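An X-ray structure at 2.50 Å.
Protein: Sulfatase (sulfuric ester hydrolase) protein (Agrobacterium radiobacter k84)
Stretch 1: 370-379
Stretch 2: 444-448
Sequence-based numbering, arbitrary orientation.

Stretch 1, residues 370-379: KGGFFDGSYH
Stretch 2 (444-448) FWEFD

Stretch 2 is an extended strand, 444-448 (phi/psi -128/132, -152/164, -132/158, -147/131, -119/131 in order), with Trp445 and Phe447 pointing toward stretch 1 and Glu446 pointing away. Stretch 1 is a loop that enters a weakly bonded helix at about 375-378. No hydrogen bond joins the two; packing holds them, burying 336 Å² in all. In register, the CA of Gly372 lies 6.4 Å from the CA of Phe447, and the CA of Tyr378 8.2 Å from the CA of Trp445.

Lys370 (-129/168) makes no contact. Gly371 (110/178) lies over one face of the Phe447 ring, its CA 4.0 Å from the ring centroid in a CH-pi contact. A CB here would sit 3.1 Å from Phe447 CZ and jam against the preceding carbonyl, so glycine suits the site. Gly371 N donates a hydrogen bond to Ser377 OG at 2.9 Å, tying the loop to the helical turn. Gly372 (85/-144) also needs glycine for its backbone. Gly372 O lies 3.5 Å from Phe447 CB and accepts a hydrogen bond from Tyr378 OH at 2.8 Å. Phe447 has chi1 t, chi2 71°.

Phe373 (-133/-9; chi1 p) leads its ring away, but Phe373 O meets the Trp445 edge, 3.3 Å from Trp445 CZ2. Phe374 (-72/149; chi1 m) points away. Asp375 (-52/-42; chi1 m) starts away, yet Asp375 OD1 comes 3.6 Å from Trp445 CH2, again at the edge. Tyr378 N hydrogen-bonds to Asp375 O at 3.0 Å. Gly376 (-50/-37) and Ser377 (-83/-21; chi1 t) follow.

Tyr378 (-113/-33; chi1 m, chi2 -79°) is buried and points toward the strand. The Tyr378 ring stacks face-to-face on the five-membered ring of Trp445 (chi1 p, chi2 86°), centroids 3.6 Å apart, planes at 22°. Tyr378 CB covers the Trp445 six-membered ring, 3.9 Å from its centroid. Tyr378 OH reaches Phe447 CB at 3.4 Å. His379 (-69/117; chi1 t) makes no contact.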

ATOM      1  N   LYS A 370     -15.606  10.630 -17.590  1.00 43.51           N
ATOM      2  CA  LYS A 370     -15.264  10.261 -16.213  1.00 42.91           C
ATOM      3  C   LYS A 370     -13.798  10.565 -15.883  1.00 47.34           C
ATOM      4  O   LYS A 370     -13.016  10.864 -16.778  1.00 48.23           O
ATOM      5  CB  LYS A 370     -15.669   8.790 -15.910  1.00 42.38           C
ATOM      6  CG  LYS A 370     -14.927   7.726 -16.742  1.00 46.14           C
ATOM      7  CD  LYS A 370     -15.461   7.524 -18.176  1.00 40.16           C
ATOM      8  CE  LYS A 370     -14.625   6.537 -18.954  1.00 28.77           C
ATOM      9  NZ  LYS A 370     -15.302   6.129 -20.227  1.00 39.85           N
ATOM     10  N   GLY A 371     -13.460  10.490 -14.600  1.00 42.75           N
ATOM     11  CA  GLY A 371     -12.140  10.803 -14.078  1.00 42.43           C
ATOM     12  C   GLY A 371     -12.194  12.083 -13.271  1.00 46.72           C
ATOM     13  O   GLY A 371     -13.251  12.715 -13.157  1.00 48.50           O
ATOM     14  N   GLY A 372     -11.069  12.459 -12.699  1.00 40.18           N
ATOM     15  CA  GLY A 372     -10.988  13.665 -11.895  1.00 39.04           C
ATOM     16  C   GLY A 372     -11.416  13.425 -10.460  1.00 42.89           C
ATOM     17  O   GLY A 372     -11.162  12.353  -9.896  1.00 41.29           O
ATOM     18  N   PHE A 373     -12.082  14.423  -9.864  1.00 39.26           N
ATOM     19  CA  PHE A 373     -12.456  14.395  -8.458  1.00 39.45           C
ATOM     20  C   PHE A 373     -13.931  14.802  -8.175  1.00 44.36           C
ATOM     21  O   PHE A 373     -14.380  14.657  -7.037  1.00 45.16           O
ATOM     22  CB  PHE A 373     -11.462  15.261  -7.646  1.00 40.69           C
ATOM     23  CG  PHE A 373     -11.315  16.651  -8.230  1.00 42.94           C
ATOM     24  CD1 PHE A 373     -12.246  17.660  -7.937  1.00 45.37           C
ATOM     25  CD2 PHE A 373     -10.302  16.935  -9.144  1.00 45.43           C
ATOM     26  CE1 PHE A 373     -12.150  18.917  -8.542  1.00 45.73           C
ATOM     27  CE2 PHE A 373     -10.190  18.205  -9.724  1.00 47.80           C
ATOM     28  CZ  PHE A 373     -11.119  19.183  -9.425  1.00 45.53           C
ATOM     29  N   PHE A 374     -14.671  15.308  -9.174  1.00 39.52           N
ATOM     30  CA  PHE A 374     -16.062  15.730  -8.945  1.00 38.17           C
ATOM     31  C   PHE A 374     -17.012  14.559  -8.758  1.00 45.59           C
ATOM     32  O   PHE A 374     -16.812  13.489  -9.336  1.00 47.62           O
ATOM     33  CB  PHE A 374     -16.589  16.700 -10.027  1.00 37.72           C
ATOM     34  CG  PHE A 374     -15.861  18.019 -10.184  1.00 36.48           C
ATOM     35  CD1 PHE A 374     -15.954  19.005  -9.207  1.00 38.60           C
ATOM     36  CD2 PHE A 374     -15.165  18.315 -11.355  1.00 35.06           C
ATOM     37  CE1 PHE A 374     -15.307  20.236  -9.366  1.00 38.49           C
ATOM     38  CE2 PHE A 374     -14.510  19.538 -11.508  1.00 37.17           C
ATOM     39  CZ  PHE A 374     -14.601  20.498 -10.520  1.00 35.56           C
ATOM     40  N   ASP A 375     -18.059  14.783  -7.958  1.00 42.06           N
ATOM     41  CA  ASP A 375     -19.109  13.817  -7.626  1.00 42.14           C
ATOM     42  C   ASP A 375     -19.755  13.152  -8.842  1.00 43.91           C
ATOM     43  O   ASP A 375     -20.027  11.956  -8.813  1.00 43.82           O
ATOM     44  CB  ASP A 375     -20.216  14.507  -6.802  1.00 43.33           C
ATOM     45  CG  ASP A 375     -20.005  14.624  -5.311  1.00 52.53           C
ATOM     46  OD1 ASP A 375     -19.009  14.072  -4.803  1.00 54.61           O
ATOM     47  OD2 ASP A 375     -20.873  15.213  -4.639  1.00 57.20           O
ATOM     48  N   GLY A 376     -20.019  13.948  -9.867  1.00 39.68           N
ATOM     49  CA  GLY A 376     -20.688  13.518 -11.092  1.00 39.59           C
ATOM     50  C   GLY A 376     -20.115  12.275 -11.719  1.00 43.68           C
ATOM     51  O   GLY A 376     -20.871  11.452 -12.217  1.00 44.35           O
ATOM     52  N   SER A 377     -18.789  12.123 -11.659  1.00 40.04           N
ATOM     53  CA  SER A 377     -18.026  11.009 -12.211  1.00 39.96           C
ATOM     54  C   SER A 377     -17.963   9.734 -11.320  1.00 42.91           C
ATOM     55  O   SER A 377     -17.715   8.644 -11.846  1.00 42.37           O
ATOM     56  CB  SER A 377     -16.614  11.485 -12.550  1.00 43.24           C
ATOM     57  OG  SER A 377     -15.763  10.389 -12.819  1.00 53.89           O
ATOM     58  N   TYR A 378     -18.210   9.871 -10.005  1.00 39.48           N
ATOM     59  CA  TYR A 378     -18.079   8.784  -9.025  1.00 38.54           C
ATOM     60  C   TYR A 378     -19.381   8.291  -8.365  1.00 41.76           C
ATOM     61  O   TYR A 378     -19.480   7.093  -8.078  1.00 40.78           O
ATOM     62  CB  TYR A 378     -17.057   9.185  -7.956  1.00 38.65           C
ATOM     63  CG  TYR A 378     -15.705   9.373  -8.593  1.00 39.69           C
ATOM     64  CD1 TYR A 378     -14.902   8.275  -8.907  1.00 41.90           C
ATOM     65  CD2 TYR A 378     -15.296  10.630  -9.046  1.00 39.98           C
ATOM     66  CE1 TYR A 378     -13.689   8.431  -9.586  1.00 42.48           C
ATOM     67  CE2 TYR A 378     -14.093  10.796  -9.730  1.00 40.66           C
ATOM     68  CZ  TYR A 378     -13.287   9.695  -9.991  1.00 48.20           C
ATOM     69  OH  TYR A 378     -12.084   9.851 -10.639  1.00 47.33           O
ATOM     70  N   HIS A 379     -20.368   9.178  -8.152  1.00 37.98           N
ATOM     71  CA  HIS A 379     -21.656   8.780  -7.579  1.00 38.08           C
ATOM     72  C   HIS A 379     -22.395   7.928  -8.601  1.00 38.35           C
ATOM     73  O   HIS A 379     -22.700   8.386  -9.709  1.00 35.32           O
ATOM     74  CB  HIS A 379     -22.477  10.023  -7.148  1.00 40.13           C
ATOM     75  CG  HIS A 379     -23.849   9.703  -6.624  1.00 44.02           C
ATOM     76  ND1 HIS A 379     -24.939  10.508  -6.918  1.00 45.74           N
ATOM     77  CD2 HIS A 379     -24.245   8.724  -5.777  1.00 45.39           C
ATOM     78  CE1 HIS A 379     -25.952   9.980  -6.267  1.00 44.95           C
ATOM     79  NE2 HIS A 379     -25.589   8.896  -5.579  1.00 45.35           N
ATOM     80  N   PHE A 444     -14.687   7.334   0.214  1.00 37.58           N
ATOM     81  CA  PHE A 444     -13.289   7.362  -0.164  1.00 36.25           C
ATOM     82  C   PHE A 444     -13.145   6.845  -1.565  1.00 39.88           C
ATOM     83  O   PHE A 444     -13.688   5.781  -1.886  1.00 41.04           O
ATOM     84  CB  PHE A 444     -12.400   6.557   0.805  1.00 37.74           C
ATOM     85  CG  PHE A 444     -10.965   6.412   0.341  1.00 39.78           C
ATOM     86  CD1 PHE A 444     -10.048   7.444   0.528  1.00 43.11           C
ATOM     87  CD2 PHE A 444     -10.541   5.261  -0.320  1.00 41.76           C
ATOM     88  CE1 PHE A 444      -8.726   7.315   0.087  1.00 44.40           C
ATOM     89  CE2 PHE A 444      -9.228   5.149  -0.790  1.00 44.66           C
ATOM     90  CZ  PHE A 444      -8.323   6.163  -0.549  1.00 43.20           C
ATOM     91  N   TRP A 445     -12.395   7.588  -2.402  1.00 34.63           N
ATOM     92  CA  TRP A 445     -12.068   7.153  -3.759  1.00 34.38           C
ATOM     93  C   TRP A 445     -10.752   7.753  -4.193  1.00 35.68           C
ATOM     94  O   TRP A 445     -10.224   8.626  -3.521  1.00 34.10           O
ATOM     95  CB  TRP A 445     -13.201   7.326  -4.780  1.00 33.92           C
ATOM     96  CG  TRP A 445     -13.451   8.710  -5.285  1.00 35.90           C
ATOM     97  CD1 TRP A 445     -12.817   9.319  -6.325  1.00 39.27           C
ATOM     98  CD2 TRP A 445     -14.525   9.581  -4.904  1.00 35.60           C
ATOM     99  NE1 TRP A 445     -13.367  10.561  -6.550  1.00 38.59           N
ATOM    100  CE2 TRP A 445     -14.433  10.737  -5.710  1.00 39.07           C
ATOM    101  CE3 TRP A 445     -15.506   9.541  -3.890  1.00 36.98           C
ATOM    102  CZ2 TRP A 445     -15.304  11.827  -5.565  1.00 37.37           C
ATOM    103  CZ3 TRP A 445     -16.378  10.615  -3.758  1.00 38.30           C
ATOM    104  CH2 TRP A 445     -16.281  11.732  -4.600  1.00 38.52           C
ATOM    105  N   GLU A 446     -10.174   7.197  -5.251  1.00 33.51           N
ATOM    106  CA  GLU A 446      -8.874   7.602  -5.778  1.00 33.15           C
ATOM    107  C   GLU A 446      -8.933   7.787  -7.266  1.00 38.03           C
ATOM    108  O   GLU A 446      -9.799   7.220  -7.936  1.00 37.46           O
ATOM    109  CB  GLU A 446      -7.841   6.507  -5.477  1.00 33.85           C
ATOM    110  CG  GLU A 446      -7.447   6.435  -4.026  1.00 31.12           C
ATOM    111  CD  GLU A 446      -6.715   5.156  -3.676  1.00 49.24           C
ATOM    112  OE1 GLU A 446      -7.362   4.088  -3.594  1.00 36.15           O
ATOM    113  OE2 GLU A 446      -5.482   5.223  -3.488  1.00 43.98           O
ATOM    114  N   PHE A 447      -7.996   8.554  -7.800  1.00 36.00           N
ATOM    115  CA  PHE A 447      -7.883   8.716  -9.250  1.00 35.50           C
ATOM    116  C   PHE A 447      -6.428   8.900  -9.617  1.00 39.14           C
ATOM    117  O   PHE A 447      -5.720   9.691  -8.994  1.00 39.15           O
ATOM    118  CB  PHE A 447      -8.798   9.835  -9.812  1.00 36.37           C
ATOM    119  CG  PHE A 447      -8.620  10.079 -11.302  1.00 36.72           C
ATOM    120  CD1 PHE A 447      -9.075   9.153 -12.234  1.00 38.16           C
ATOM    121  CD2 PHE A 447      -7.961  11.219 -11.766  1.00 37.53           C
ATOM    122  CE1 PHE A 447      -8.895   9.369 -13.606  1.00 38.60           C
ATOM    123  CE2 PHE A 447      -7.783  11.434 -13.142  1.00 39.98           C
ATOM    124  CZ  PHE A 447      -8.250  10.503 -14.052  1.00 37.50           C
ATOM    125  N   ASP A 448      -5.984   8.132 -10.598  1.00 36.77           N
ATOM    126  CA  ASP A 448      -4.608   8.183 -11.096  1.00 37.65           C
ATOM    127  C   ASP A 448      -4.637   8.591 -12.588  1.00 39.57           C
ATOM    128  O   ASP A 448      -5.462   8.075 -13.351  1.00 38.84           O
ATOM    129  CB  ASP A 448      -3.876   6.829 -10.839  1.00 38.70           C
ATOM    130  CG  ASP A 448      -2.377   6.909 -10.932  1.00 45.08           C
ATOM    131  OD1 ASP A 448      -1.866   7.044 -12.056  1.00 44.38           O
ATOM    132  OD2 ASP A 448      -1.707   6.840  -9.868  1.00 53.59           O
TER